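Local coordinates for protein 401aa long hypothetical glucose-1-phosphate thymidylyltransferase (Sulfolobus tokodaii, PDB 2GGO) that probably acts as a bifunctional enzyme in the synthesis of UDP-N-acetylglucosamine and UDP-N-acetylgalactosamine, and transfers nucleotidyl groups to sugar 1-phosphates, at residues I215-K220 and E297-M301; L328-L332 and R353-A357. All coordinates share one frame; numbering follows the deposited sequence.

Contact 1 joins the two parts of the enzyme: helix 212-225, the last helix of the nucleotidyltransferase part, lies against strand 298-300 of the C-terminal left-handed parallel beta-helix. Contact 2 lies wholly within that beta-helix, where 328-332 meets 353-357 at the neck of a long loop. Contact 1 closes before contact 2 opens along the chain. Their centres are 14 Å apart, and their nearest atoms, about 4 Å apart, do not touch. Strands 298-300 and 358-359, the latter entered directly from Ala357, belong to one parallel sheet with 316-317 between them. The sheet that receives the helix is thus continued by the chain returning from the loop.

Contact 1: residues I215-K220 and E297-M301; sequences IIDVNK and ESVIM
Both methyls of Val299 press on Asn219, CG2 lying 3.9 Å from Asn219 CB and CG1 3.9 Å from Asn219 ND2. A branched residue suits this place: with CG1 anti to the backbone N (chi1 -175°), CG2 is turned in toward the helix, where it also reaches Ile215 O and the flank of Ile216, while CG1 stands further out over the Asn219 amide. That amide is firmly held. Its ND2 donates to Ile215 O at 2.9 Å with an N-H...O angle of 159°, while the Pro27 carbonyl and the Leu29 amide take up ND2 and OD1. Ile215 O, which also accepts the helical bond from Asn219 N on the opposite face of its carbonyl plane, is therefore satisfied beside an apolar methyl.

Glu297 works at the edge of the patch with both halves of its side chain. Ile216 CG2 meets Glu297 CG at 3.9 Å, the two side chains crossing at about a right angle, so the aliphatic part of the acid lies across the methyl of a buried isoleucine. Beyond it the extended chain carries the carboxylate to Lys220, whose NZ forms a salt bridge with Glu297 OE1, 3.1 Å long and weak as a hydrogen bond. Tyr280 gives Lys220 a cation-pi partner as well. At the other end, Met301 brings its terminal methyl CE to 4.1 Å from Ile215 CG2.

Segment 215-220 of helix 212-225 runs nearly perpendicular to strand 298-300, the two axes at 93° and 8.4 Å apart at their closest. It therefore reaches three adjacent strands of the beta-helix: Asn219 also touches Ile282 on strand 281-283, and Ile216 touches Val316 on strand 316-317, the neighbours on either side of 298-300 in the parallel sheet.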
loop_
_atom_site.group_PDB
_atom_site.type_symbol
_atom_site.label_atom_id
_atom_site.label_comp_id
_atom_site.label_asym_id
_atom_site.label_seq_id
_atom_site.Cartn_x
_atom_site.Cartn_y
_atom_site.Cartn_z
ATOM N N ILE A 215 -2.065 -4.271 -1.409
ATOM C CA ILE A 215 -0.897 -4.671 -0.616
ATOM C C ILE A 215 -0.284 -6.001 -1.098
ATOM O O ILE A 215 0.947 -6.193 -1.094
ATOM C CB ILE A 215 -1.252 -4.723 0.901
ATOM C CG1 ILE A 215 -1.956 -3.434 1.336
ATOM C CG2 ILE A 215 -0.016 -5.064 1.744
ATOM C CD1 ILE A 215 -2.104 -3.262 2.879
ATOM N N ILE A 216 -1.160 -6.926 -1.510
ATOM C CA ILE A 216 -0.699 -8.165 -2.156
ATOM C C ILE A 216 -0.063 -7.845 -3.530
ATOM O O ILE A 216 1.048 -8.203 -3.792
ATOM C CB ILE A 216 -1.793 -9.269 -2.255
ATOM C CG1 ILE A 216 -2.402 -9.541 -0.852
ATOM C CG2 ILE A 216 -1.104 -10.539 -2.655
ATOM C CD1 ILE A 216 -3.830 -10.249 -0.807
ATOM N N ASP A 217 -0.797 -7.184 -4.392
ATOM C CA ASP A 217 -0.257 -6.660 -5.637
ATOM C C ASP A 217 1.196 -6.137 -5.481
ATOM O O ASP A 217 2.141 -6.757 -6.012
ATOM C CB ASP A 217 -1.194 -5.556 -6.152
ATOM C CG ASP A 217 -2.565 -6.066 -6.471
ATOM O OD1 ASP A 217 -2.707 -7.299 -6.527
ATOM O OD2 ASP A 217 -3.525 -5.269 -6.649
ATOM N N VAL A 218 1.426 -5.056 -4.735
ATOM C CA VAL A 218 2.834 -4.526 -4.743
ATOM C C VAL A 218 3.886 -5.433 -4.122
ATOM O O VAL A 218 5.095 -5.425 -4.483
ATOM C CB VAL A 218 2.965 -3.072 -4.168
ATOM C CG1 VAL A 218 2.085 -2.146 -4.943
ATOM C CG2 VAL A 218 2.506 -3.059 -2.740
ATOM N N ASN A 219 3.477 -6.228 -3.149
ATOM C CA ASN A 219 4.461 -7.051 -2.459
ATOM C C ASN A 219 4.819 -8.165 -3.388
ATOM O O ASN A 219 5.969 -8.606 -3.403
ATOM C CB ASN A 219 3.834 -7.616 -1.165
ATOM C CG ASN A 219 4.225 -6.877 0.042
ATOM O OD1 ASN A 219 5.283 -7.099 0.594
ATOM N ND2 ASN A 219 3.367 -5.988 0.502
ATOM N N LYS A 220 3.857 -8.595 -4.214
ATOM C CA LYS A 220 4.170 -9.625 -5.227
ATOM C C LYS A 220 5.144 -9.063 -6.242
ATOM O O LYS A 220 6.221 -9.609 -6.463
ATOM C CB LYS A 220 2.913 -10.098 -5.921
ATOM C CG LYS A 220 2.083 -11.115 -5.132
ATOM C CD LYS A 220 0.897 -11.477 -5.939
ATOM C CE LYS A 220 1.298 -12.482 -7.039
ATOM N NZ LYS A 220 0.028 -12.785 -7.709
ATOM N N GLU A 297 0.507 -16.905 -1.142
ATOM C CA GLU A 297 0.135 -15.557 -1.577
ATOM C C GLU A 297 -0.449 -14.673 -0.517
ATOM O O GLU A 297 -1.572 -14.162 -0.639
ATOM C CB GLU A 297 -0.847 -15.601 -2.731
ATOM C CG GLU A 297 -0.711 -14.355 -3.584
ATOM C CD GLU A 297 -1.138 -14.595 -5.010
ATOM O OE1 GLU A 297 -1.958 -13.813 -5.537
ATOM O OE2 GLU A 297 -0.654 -15.587 -5.600
ATOM N N SER A 298 0.312 -14.421 0.521
ATOM C CA SER A 298 -0.161 -13.511 1.578
ATOM C C SER A 298 0.985 -12.732 2.148
ATOM O O SER A 298 2.121 -13.147 2.062
ATOM C CB SER A 298 -0.810 -14.301 2.742
ATOM O OG SER A 298 -1.523 -15.384 2.206
ATOM N N VAL A 299 0.637 -11.642 2.801
ATOM C CA VAL A 299 1.558 -10.746 3.417
ATOM C C VAL A 299 1.211 -10.828 4.874
ATOM O O VAL A 299 0.062 -10.572 5.282
ATOM C CB VAL A 299 1.339 -9.307 2.893
ATOM C CG1 VAL A 299 2.396 -8.373 3.458
ATOM C CG2 VAL A 299 1.392 -9.334 1.317
ATOM N N ILE A 300 2.183 -11.211 5.656
ATOM C CA ILE A 300 1.960 -11.371 7.105
ATOM C C ILE A 300 3.022 -10.464 7.745
ATOM O O ILE A 300 4.208 -10.662 7.585
ATOM C CB ILE A 300 2.110 -12.868 7.519
ATOM C CG1 ILE A 300 1.042 -13.762 6.821
ATOM C CG2 ILE A 300 1.963 -13.065 8.992
ATOM C CD1 ILE A 300 1.331 -15.301 6.959
ATOM N N MET A 301 2.539 -9.424 8.416
ATOM C CA MET A 301 3.373 -8.366 8.945
ATOM C C MET A 301 4.068 -8.716 10.251
ATOM O O MET A 301 4.005 -9.857 10.756
ATOM C CB MET A 301 2.558 -7.060 9.005
ATOM C CG MET A 301 2.036 -6.598 7.623
ATOM S SD MET A 301 0.925 -5.186 7.588
ATOM C CE MET A 301 0.519 -5.222 5.848
#

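Contact 2: residues L328-L332 and R353-A357; sequences LIANL and RKLGA
Asn331 O accepts the backbone N-H of Leu355 at 2.9 Å, with an N-H...O angle of 142°; this is the conventional hydrogen bond between two chains that run roughly antiparallel. CA-H...O contacts continue the pairing: Lys354 CA is 3.0 Å from the same Asn331 O, Asn331 CA is 3.3 Å from Leu355 O, and Gly356 CA is 3.4 Å from Ala330 O. Glycine suits this close approach, since its bare CA also lets Ile329 CG2 come within 3.7 Å of Gly356 CA.

In the left-handed parallel beta-helix of hexapeptide-repeat proteins, loops can leave the coil at its corners. Here the chain departs after strand 328-329, forms strands 340-343 and 346-349, and returns into strand 358-359, so the two segments pair at the neck of the excursion.

Apolar packing lies on the coil side, where Ile329 CG2 is 3.8 Å from Ala357 CB, a small residue that fits closely under the branched one.

Two polar side chains also take part, toward the loop. The Arg353 guanidinium receives Leu332 CD1 over the centre of one face, 3.7 Å from CZ, while Glu336 forms a salt bridge with Arg353 NH2. Asn331, its CG between the backbone N and carbonyl carbon (chi1 49°), lays ND2 3.8 Å from Lys354 CD and donates from it to Asp314 OD2.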
loop_
_atom_site.group_PDB
_atom_site.type_symbol
_atom_site.label_atom_id
_atom_site.label_comp_id
_atom_site.label_asym_id
_atom_site.label_seq_id
_atom_site.Cartn_x
_atom_site.Cartn_y
_atom_site.Cartn_z
ATOM N N LEU A 328 -8.694 -20.995 9.931
ATOM C CA LEU A 328 -8.579 -21.394 8.546
ATOM C C LEU A 328 -9.254 -20.207 7.922
ATOM O O LEU A 328 -10.194 -19.696 8.439
ATOM C CB LEU A 328 -9.428 -22.586 8.109
ATOM C CG LEU A 328 -9.237 -23.768 9.016
ATOM C CD1 LEU A 328 -9.947 -24.886 8.717
ATOM C CD2 LEU A 328 -7.805 -24.118 8.399
ATOM N N ILE A 329 -8.622 -19.652 6.920
ATOM C CA ILE A 329 -9.212 -18.672 6.048
ATOM C C ILE A 329 -9.674 -19.295 4.759
ATOM O O ILE A 329 -8.965 -20.059 4.111
ATOM C CB ILE A 329 -8.192 -17.510 5.735
ATOM C CG1 ILE A 329 -7.671 -16.935 7.061
ATOM C CG2 ILE A 329 -8.933 -16.447 4.807
ATOM C CD1 ILE A 329 -6.756 -15.789 6.914
ATOM N N ALA A 330 -10.874 -18.955 4.331
ATOM C CA ALA A 330 -11.381 -19.422 3.086
ATOM C C ALA A 330 -10.977 -18.403 2.020
ATOM O O ALA A 330 -11.073 -17.221 2.274
ATOM C CB ALA A 330 -12.830 -19.426 3.192
ATOM N N ASN A 331 -10.576 -18.837 0.828
ATOM C CA ASN A 331 -10.241 -17.865 -0.212
ATOM C C ASN A 331 -11.081 -17.987 -1.478
ATOM O O ASN A 331 -10.748 -17.370 -2.495
ATOM C CB ASN A 331 -8.764 -17.896 -0.572
ATOM C CG ASN A 331 -8.274 -19.234 -0.820
ATOM O OD1 ASN A 331 -8.960 -20.218 -0.566
ATOM N ND2 ASN A 331 -7.050 -19.320 -1.276
ATOM N N LEU A 332 -12.174 -18.735 -1.410
ATOM C CA LEU A 332 -13.034 -19.013 -2.562
ATOM C C LEU A 332 -14.506 -19.117 -2.139
ATOM O O LEU A 332 -14.794 -19.862 -1.210
ATOM C CB LEU A 332 -12.578 -20.316 -3.169
ATOM C CG LEU A 332 -13.072 -20.877 -4.496
ATOM C CD1 LEU A 332 -12.370 -20.116 -5.614
ATOM C CD2 LEU A 332 -12.652 -22.276 -4.488
ATOM N N ARG A 353 -10.857 -13.911 -7.925
ATOM C CA ARG A 353 -11.676 -15.094 -7.786
ATOM C C ARG A 353 -11.282 -15.746 -6.467
ATOM O O ARG A 353 -12.151 -16.265 -5.750
ATOM C CB ARG A 353 -11.403 -16.070 -8.955
ATOM C CG ARG A 353 -12.437 -17.240 -9.087
ATOM C CD ARG A 353 -11.805 -18.575 -9.609
ATOM N NE ARG A 353 -12.733 -19.695 -9.426
ATOM C CZ ARG A 353 -12.385 -20.966 -9.192
ATOM N NH1 ARG A 353 -11.098 -21.317 -9.106
ATOM N NH2 ARG A 353 -13.348 -21.890 -9.039
ATOM N N LYS A 354 -9.976 -15.721 -6.198
ATOM C CA LYS A 354 -9.354 -16.106 -4.882
ATOM C C LYS A 354 -8.881 -14.909 -4.008
ATOM O O LYS A 354 -7.933 -14.143 -4.333
ATOM C CB LYS A 354 -8.187 -17.061 -5.075
ATOM C CG LYS A 354 -8.593 -18.417 -5.680
ATOM C CD LYS A 354 -7.842 -19.504 -4.962
ATOM C CE LYS A 354 -8.548 -20.823 -5.027
ATOM N NZ LYS A 354 -7.897 -21.523 -6.159
ATOM N N LEU A 355 -9.549 -14.749 -2.884
ATOM C CA LEU A 355 -9.218 -13.684 -1.977
ATOM C C LEU A 355 -9.647 -14.158 -0.592
ATOM O O LEU A 355 -10.757 -14.591 -0.409
ATOM C CB LEU A 355 -9.942 -12.390 -2.362
ATOM C CG LEU A 355 -9.604 -11.220 -1.410
ATOM C CD1 LEU A 355 -8.091 -10.912 -1.510
ATOM C CD2 LEU A 355 -10.424 -10.036 -1.778
ATOM N N GLY A 356 -8.721 -14.160 0.350
ATOM C CA GLY A 356 -9.067 -14.476 1.712
ATOM C C GLY A 356 -9.370 -13.220 2.471
ATOM O O GLY A 356 -10.294 -12.461 2.106
ATOM N N ALA A 357 -8.660 -13.043 3.571
ATOM C CA ALA A 357 -9.078 -12.111 4.577
ATOM C C ALA A 357 -8.129 -10.950 4.827
ATOM O O ALA A 357 -6.969 -11.049 4.530
ATOM C CB ALA A 357 -9.424 -12.889 5.888
#